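Local coordinates for putative methyl-accepting chemotaxis signal transduction protein (Campylobacter jejuni, PDB 6W3Y) that probably senses amino acids through its periplasmic dCache-type domain, here with alanine bound, and passes the signal on to the chemotaxis machinery, at residues H74-L79 with V159-E164; N80-L85 with K113-E118. All coordinates share one frame; numbering follows the deposited sequence. Where two conformers were deposited one is given.

Interaction 1 (H74-L79 with V159-E164); sequences HSINAL and VDIPSE. With ALA (alanine), chain C; SO4 (sulfate ion), chain E.
The methyl group of A78 lies 3.9 Å from CD1 of I161 and 4.4 Å from CG1 of V159, two branches that reach it from the same strand. I161 starts out pointing away from the segment 74-79; with CG1 anti to the carbonyl carbon (chi1 -54°) and a second bend at chi2, CD1 turns back toward the methyl group of A78. CG2 of I76 makes a marginal touch with CD1 of I161 in one of its two conformers. Farther along, CB of L79 rests against CD of P162 at 4.3 Å. Between these apolar touches runs the one hydrogen bond that joins the two segments, from L79 N to D160 O (2.9 Å, N-H...O 153°). The turn that brings L79 there is a Schellman motif: N77, with positive phi, is the C-prime residue, and A78 N bonds to the carbonyl of R73. At the polar edge D160 holds the amino group of the bound alanine, OD2 to ALA N 2.8 Å; OD2 also accepts from N80, while OD1 takes T142, so both carboxylate oxygens are gripped. At the far end, H74 NE2 donates in the ring plane to a sulfate oxygen, probably a crystallisation ion. The contact thus joins the C-terminal end of helix 58-76 to strand 152-162, with helix 4-48 touching I76 and V159, and strand 139-149 touching L79 and I161.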
loop_
_atom_site.group_PDB
_atom_site.type_symbol
_atom_site.label_atom_id
_atom_site.label_comp_id
_atom_site.label_asym_id
_atom_site.label_seq_id
_atom_site.Cartn_x
_atom_site.Cartn_y
_atom_site.Cartn_z
ATOM N N HIS A 74 -7.732 -0.965 17.238
ATOM C CA HIS A 74 -7.024 -0.052 18.131
ATOM C C HIS A 74 -5.526 -0.321 18.120
ATOM O O HIS A 74 -4.714 0.618 18.159
ATOM C CB HIS A 74 -7.544 -0.158 19.553
ATOM C CG HIS A 74 -8.924 0.352 19.728
ATOM N ND1 HIS A 74 -9.695 0.001 20.800
ATOM C CD2 HIS A 74 -9.604 1.324 19.068
ATOM C CE1 HIS A 74 -10.823 0.687 20.771
ATOM N NE2 HIS A 74 -10.791 1.502 19.732
ATOM N N SER A 75 -5.141 -1.584 18.127
ATOM C CA SER A 75 -3.722 -1.935 18.263
ATOM C C SER A 75 -2.857 -1.301 17.198
ATOM O O SER A 75 -1.711 -0.929 17.484
ATOM C CB SER A 75 -3.594 -3.448 18.315
ATOM O OG SER A 75 -3.751 -4.015 17.059
ATOM N N ILE A 76 -3.393 -1.182 15.977
ATOM C CA ILE A 76 -2.648 -0.658 14.810
ATOM C C ILE A 76 -3.174 0.725 14.348
ATOM O O ILE A 76 -2.635 1.309 13.409
ATOM C CB ILE A 76 -2.647 -1.694 13.633
ATOM C CG1 ILE A 76 -1.394 -1.580 12.723
ATOM C CG2 ILE A 76 -3.947 -1.632 12.840
ATOM C CD1 ILE A 76 -1.162 -2.798 11.828
ATOM N N ASN A 77 -4.215 1.255 15.017
ATOM C CA ASN A 77 -4.857 2.484 14.574
ATOM C C ASN A 77 -5.325 2.356 13.134
ATOM O O ASN A 77 -5.189 3.270 12.336
ATOM C CB ASN A 77 -3.977 3.724 14.816
ATOM C CG ASN A 77 -4.732 5.001 14.616
ATOM O OD1 ASN A 77 -5.914 5.077 14.907
ATOM N ND2 ASN A 77 -4.039 6.008 14.117
ATOM N N ALA A 78 -5.988 1.250 12.832
ATOM C CA ALA A 78 -6.642 1.094 11.537
ATOM C C ALA A 78 -7.878 1.987 11.460
ATOM O O ALA A 78 -8.441 2.382 12.484
ATOM C CB ALA A 78 -7.027 -0.338 11.284
ATOM N N LEU A 79 -8.354 2.267 10.248
ATOM C CA LEU A 79 -9.558 3.081 10.085
ATOM C C LEU A 79 -10.834 2.242 10.346
ATOM O O LEU A 79 -11.745 2.666 11.056
ATOM C CB LEU A 79 -9.596 3.707 8.706
ATOM C CG LEU A 79 -10.638 4.787 8.519
ATOM C CD1 LEU A 79 -10.239 6.019 9.375
ATOM C CD2 LEU A 79 -10.739 5.171 7.044
ATOM N N VAL A 159 -9.441 -5.096 6.445
ATOM C CA VAL A 159 -8.683 -4.154 7.263
ATOM C C VAL A 159 -8.371 -2.936 6.389
ATOM O O VAL A 159 -7.720 -3.082 5.360
ATOM C CB VAL A 159 -7.383 -4.788 7.779
ATOM C CG1 VAL A 159 -6.569 -3.739 8.526
ATOM C CG2 VAL A 159 -7.659 -6.004 8.645
ATOM N N ASP A 160 -8.853 -1.750 6.797
ATOM C CA ASP A 160 -8.622 -0.544 6.012
ATOM C C ASP A 160 -7.578 0.327 6.721
ATOM O O ASP A 160 -7.743 0.738 7.870
ATOM C CB ASP A 160 -9.896 0.334 5.921
ATOM C CG ASP A 160 -11.022 -0.289 5.126
ATOM O OD1 ASP A 160 -10.791 -1.302 4.424
ATOM O OD2 ASP A 160 -12.144 0.288 5.213
ATOM N N ILE A 161 -6.488 0.588 5.997
ATOM C CA ILE A 161 -5.416 1.449 6.465
ATOM C C ILE A 161 -5.420 2.715 5.575
ATOM O O ILE A 161 -5.414 2.593 4.361
ATOM C CB ILE A 161 -4.046 0.740 6.349
ATOM C CG1 ILE A 161 -4.045 -0.606 7.048
ATOM C CG2 ILE A 161 -2.950 1.673 6.900
ATOM C CD1 ILE A 161 -4.319 -0.574 8.525
ATOM N N PRO A 162 -5.394 3.920 6.177
ATOM C CA PRO A 162 -5.355 5.115 5.325
ATOM C C PRO A 162 -4.186 5.051 4.360
ATOM O O PRO A 162 -3.036 4.839 4.768
ATOM C CB PRO A 162 -5.204 6.264 6.329
ATOM C CG PRO A 162 -5.876 5.723 7.576
ATOM C CD PRO A 162 -5.454 4.279 7.609
ATOM N N SER A 163 -4.447 5.353 3.098
ATOM C CA SER A 163 -3.360 5.424 2.137
ATOM C C SER A 163 -2.361 6.517 2.483
ATOM O O SER A 163 -1.175 6.394 2.158
ATOM C CB SER A 163 -3.861 5.520 0.721
ATOM O OG SER A 163 -4.739 6.555 0.600
ATOM N N GLU A 164 -2.811 7.569 3.140
ATOM C CA GLU A 164 -1.904 8.628 3.605
ATOM C C GLU A 164 -0.811 8.089 4.502
ATOM O O GLU A 164 0.293 8.663 4.550
ATOM C CB GLU A 164 -2.700 9.740 4.300
ATOM C CG GLU A 164 -1.885 10.874 4.882
ATOM C CD GLU A 164 -2.663 11.915 5.645
ATOM O OE1 GLU A 164 -3.857 12.048 5.377
ATOM O OE2 GLU A 164 -2.057 12.632 6.473
HETATM N N ALA C . -13.873 0.175 3.047
HETATM C CA ALA C . -14.931 -0.844 2.779
HETATM C C ALA C . -15.784 -0.365 1.633
HETATM O O ALA C . -15.688 0.821 1.239
HETATM C CB ALA C . -15.783 -1.028 4.002
HETATM O OXT ALA C . -16.515 -1.239 1.088
HETATM S S SO4 E . -12.793 4.547 18.946
HETATM O O1 SO4 E . -12.021 4.807 17.711
HETATM O O2 SO4 E . -14.168 5.096 18.785
HETATM O O3 SO4 E . -12.893 3.109 19.155
HETATM O O4 SO4 E . -12.171 5.206 20.133
#

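Interaction 2 (N80-L85 with K113-E118); sequences NVYLGL and KDWYQE. With ALA (alanine), chain C.
The edge of the Y82 ring meets a face of the W115 indole in an edge-to-face stack, with centroids 4.8 Å apart and planes at 74°. CE2 of Y82 does the touching, 3.5 Å from CH2 of W115. Both side chains place CG between the backbone N and the carbonyl carbon, which brings the two rings together in the gap between strand and helix. CB of Y116, the next residue of the helix, sits over the opposite face of the indole, near its rim.

Van der Waals contact with the backbone comes next. G84 has no side chain, and its CA lies 4.5 Å from CH2 at the edge of W115. The carbonyl oxygen of G84 is in the plane of the Y116 ring, 3.7 Å from CE1 of Y116. The Y116 hydroxyl reaches on to the carbonyl group of L85. The axes of strand 80-84 and helix 114-118 cross at -50° with a closest approach of 10.4 Å, a separation that aromatic rings bridge.

Polar bonds converge on the ligand. K113 NZ (2.8 Å) and W115 NE1 (2.9 Å) both donate to OXT of the bound alanine, and the bends of the lysine chain at chi2 and chi4 fold its ammonium toward that oxygen. NZ also bonds to the carbonyl of L108. CB of the bound alanine lies over one face of the Y82 ring, 3.6 Å from CZ of Y82, while the Y82 hydroxyl is hydrogen-bonded to OD1 of D160.

Chemically, the contact is an aromatic wall with a cationic and an indole donor at its margin: it packs the ligand methyl against a ring, and the two donors on OXT would probably favour a ligand with a carboxylate there, as expected of an amino-acid-binding Cache pocket.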
loop_
_atom_site.group_PDB
_atom_site.type_symbol
_atom_site.label_atom_id
_atom_site.label_comp_id
_atom_site.label_asym_id
_atom_site.label_seq_id
_atom_site.Cartn_x
_atom_site.Cartn_y
_atom_site.Cartn_z
ATOM N N ASN A 80 -10.875 1.062 9.718
ATOM C CA ASN A 80 -12.008 0.123 9.852
ATOM C C ASN A 80 -11.431 -1.291 9.919
ATOM O O ASN A 80 -10.461 -1.572 9.176
ATOM C CB ASN A 80 -12.994 0.198 8.681
ATOM C CG ASN A 80 -13.568 1.547 8.419
ATOM O OD1 ASN A 80 -14.317 2.070 9.244
ATOM N ND2 ASN A 80 -13.271 2.081 7.232
ATOM N N VAL A 81 -12.100 -2.160 10.649
ATOM C CA VAL A 81 -11.787 -3.582 10.639
ATOM C C VAL A 81 -13.145 -4.280 10.680
ATOM O O VAL A 81 -14.005 -3.918 11.487
ATOM C CB VAL A 81 -10.907 -3.988 11.853
ATOM C CG1 VAL A 81 -10.669 -5.490 11.859
ATOM C CG2 VAL A 81 -9.548 -3.284 11.806
ATOM N N TYR A 82 -13.363 -5.253 9.780
ATOM C CA TYR A 82 -14.728 -5.729 9.545
ATOM C C TYR A 82 -14.735 -7.153 9.007
ATOM O O TYR A 82 -13.729 -7.638 8.495
ATOM C CB TYR A 82 -15.497 -4.740 8.638
ATOM C CG TYR A 82 -14.755 -4.335 7.388
ATOM C CD1 TYR A 82 -13.904 -3.229 7.412
ATOM C CD2 TYR A 82 -14.873 -5.003 6.166
ATOM C CE1 TYR A 82 -13.194 -2.845 6.272
ATOM C CE2 TYR A 82 -14.205 -4.610 5.022
ATOM C CZ TYR A 82 -13.356 -3.509 5.078
ATOM O OH TYR A 82 -12.692 -3.126 3.939
ATOM N N LEU A 83 -15.927 -7.781 9.088
ATOM C CA LEU A 83 -16.136 -9.120 8.606
ATOM C C LEU A 83 -17.415 -9.122 7.778
ATOM O O LEU A 83 -18.520 -8.874 8.296
ATOM C CB LEU A 83 -16.247 -10.106 9.757
ATOM C CG LEU A 83 -16.430 -11.572 9.373
ATOM C CD1 LEU A 83 -15.209 -12.118 8.657
ATOM C CD2 LEU A 83 -16.755 -12.410 10.598
ATOM N N GLY A 84 -17.282 -9.421 6.504
ATOM C CA GLY A 84 -18.420 -9.507 5.580
ATOM C C GLY A 84 -18.927 -10.926 5.432
ATOM O O GLY A 84 -18.131 -11.859 5.296
ATOM N N LEU A 85 -20.256 -11.057 5.474
ATOM C CA LEU A 85 -20.889 -12.372 5.426
ATOM C C LEU A 85 -21.627 -12.610 4.119
ATOM O O LEU A 85 -22.008 -11.671 3.434
ATOM C CB LEU A 85 -21.877 -12.484 6.585
ATOM C CG LEU A 85 -21.391 -12.125 7.991
ATOM C CD1 LEU A 85 -22.515 -12.243 9.011
ATOM C CD2 LEU A 85 -20.194 -12.990 8.409
ATOM N N LYS A 113 -18.011 -5.411 -4.335
ATOM C CA LYS A 113 -16.754 -4.795 -3.912
ATOM C C LYS A 113 -15.614 -5.776 -4.225
ATOM O O LYS A 113 -15.659 -6.943 -3.820
ATOM C CB LYS A 113 -16.787 -4.478 -2.398
ATOM C CG LYS A 113 -17.814 -3.470 -1.908
ATOM C CD LYS A 113 -17.432 -2.061 -2.250
ATOM C CE LYS A 113 -18.534 -1.075 -1.954
ATOM N NZ LYS A 113 -18.760 -0.820 -0.506
ATOM N N ASP A 114 -14.506 -5.255 -4.749
ATOM C CA ASP A 114 -13.356 -6.093 -5.008
ATOM C C ASP A 114 -12.758 -6.700 -3.732
ATOM O O ASP A 114 -12.308 -7.855 -3.735
ATOM C CB ASP A 114 -12.301 -5.336 -5.822
ATOM C CG ASP A 114 -12.642 -5.240 -7.299
ATOM O OD1 ASP A 114 -13.569 -5.926 -7.794
ATOM O OD2 ASP A 114 -11.775 -4.682 -7.983
ATOM N N TRP A 115 -12.732 -5.967 -2.634
ATOM C CA TRP A 115 -12.127 -6.513 -1.416
ATOM C C TRP A 115 -12.831 -7.794 -1.018
ATOM O O TRP A 115 -12.200 -8.717 -0.503
ATOM C CB TRP A 115 -12.056 -5.506 -0.285
ATOM C CG TRP A 115 -13.385 -5.059 0.322
ATOM C CD1 TRP A 115 -14.011 -3.859 0.090
ATOM C CD2 TRP A 115 -14.248 -5.782 1.229
ATOM N NE1 TRP A 115 -15.211 -3.801 0.770
ATOM C CE2 TRP A 115 -15.370 -4.968 1.476
ATOM C CE3 TRP A 115 -14.148 -7.009 1.902
ATOM C CZ2 TRP A 115 -16.392 -5.356 2.322
ATOM C CZ3 TRP A 115 -15.153 -7.376 2.788
ATOM C CH2 TRP A 115 -16.293 -6.573 2.955
ATOM N N TYR A 116 -14.141 -7.862 -1.235
ATOM C CA TYR A 116 -14.922 -9.048 -0.862
ATOM C C TYR A 116 -14.784 -10.122 -1.963
ATOM O O TYR A 116 -14.376 -11.259 -1.698
ATOM C CB TYR A 116 -16.388 -8.668 -0.656
ATOM C CG TYR A 116 -17.236 -9.808 -0.186
ATOM C CD1 TYR A 116 -17.299 -10.122 1.152
ATOM C CD2 TYR A 116 -17.927 -10.617 -1.072
ATOM C CE1 TYR A 116 -18.081 -11.191 1.614
ATOM C CE2 TYR A 116 -18.647 -11.715 -0.617
ATOM C CZ TYR A 116 -18.703 -11.997 0.737
ATOM O OH TYR A 116 -19.387 -13.114 1.188
ATOM N N GLN A 117 -15.111 -9.758 -3.197
ATOM C CA GLN A 117 -15.178 -10.743 -4.275
ATOM C C GLN A 117 -13.779 -11.346 -4.540
ATOM O O GLN A 117 -13.656 -12.545 -4.787
ATOM C CB GLN A 117 -15.836 -10.154 -5.541
ATOM C CG GLN A 117 -17.395 -9.940 -5.402
ATOM C CD GLN A 117 -18.377 -11.209 -5.315
ATOM O OE1 GLN A 117 -18.172 -12.139 -4.514
ATOM N NE2 GLN A 117 -19.576 -11.108 -5.967
ATOM N N GLU A 118 -12.717 -10.542 -4.487
ATOM C CA GLU A 118 -11.384 -11.042 -4.837
ATOM C C GLU A 118 -10.821 -11.936 -3.738
ATOM O O GLU A 118 -10.067 -12.866 -4.023
ATOM C CB GLU A 118 -10.425 -9.913 -5.164
ATOM C CG GLU A 118 -10.770 -9.197 -6.465
ATOM C CD GLU A 118 -10.718 -10.137 -7.675
ATOM O OE1 GLU A 118 -9.847 -11.041 -7.744
ATOM O OE2 GLU A 118 -11.544 -9.959 -8.592
HETATM N N ALA C . -13.873 0.175 3.047
HETATM C CA ALA C . -14.931 -0.844 2.779
HETATM C C ALA C . -15.784 -0.365 1.633
HETATM O O ALA C . -15.688 0.821 1.239
HETATM C CB ALA C . -15.783 -1.028 4.002
HETATM O OXT ALA C . -16.515 -1.239 1.088
#

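From the N terminus the chain passes through helix 4-48 and helix 58-76, whose end supplies the first half of interaction 1; after a three-residue turn it enters strand 80-84, the first half of interaction 2. Helix 114-119 then returns to that strand and closes the shorter loop, with 27 residues between its segments. Strand 152-162 comes back later and closes the longer loop of interaction 1, which encloses the whole of interaction 2. Interaction 1 ties the end of helix 58-76 to strand 152-162, and interaction 2 ties the neighbouring strand 80-84 of the same antiparallel sheet to helix 114-119. Both touch the same alanine, at its amino and carboxylate ends respectively.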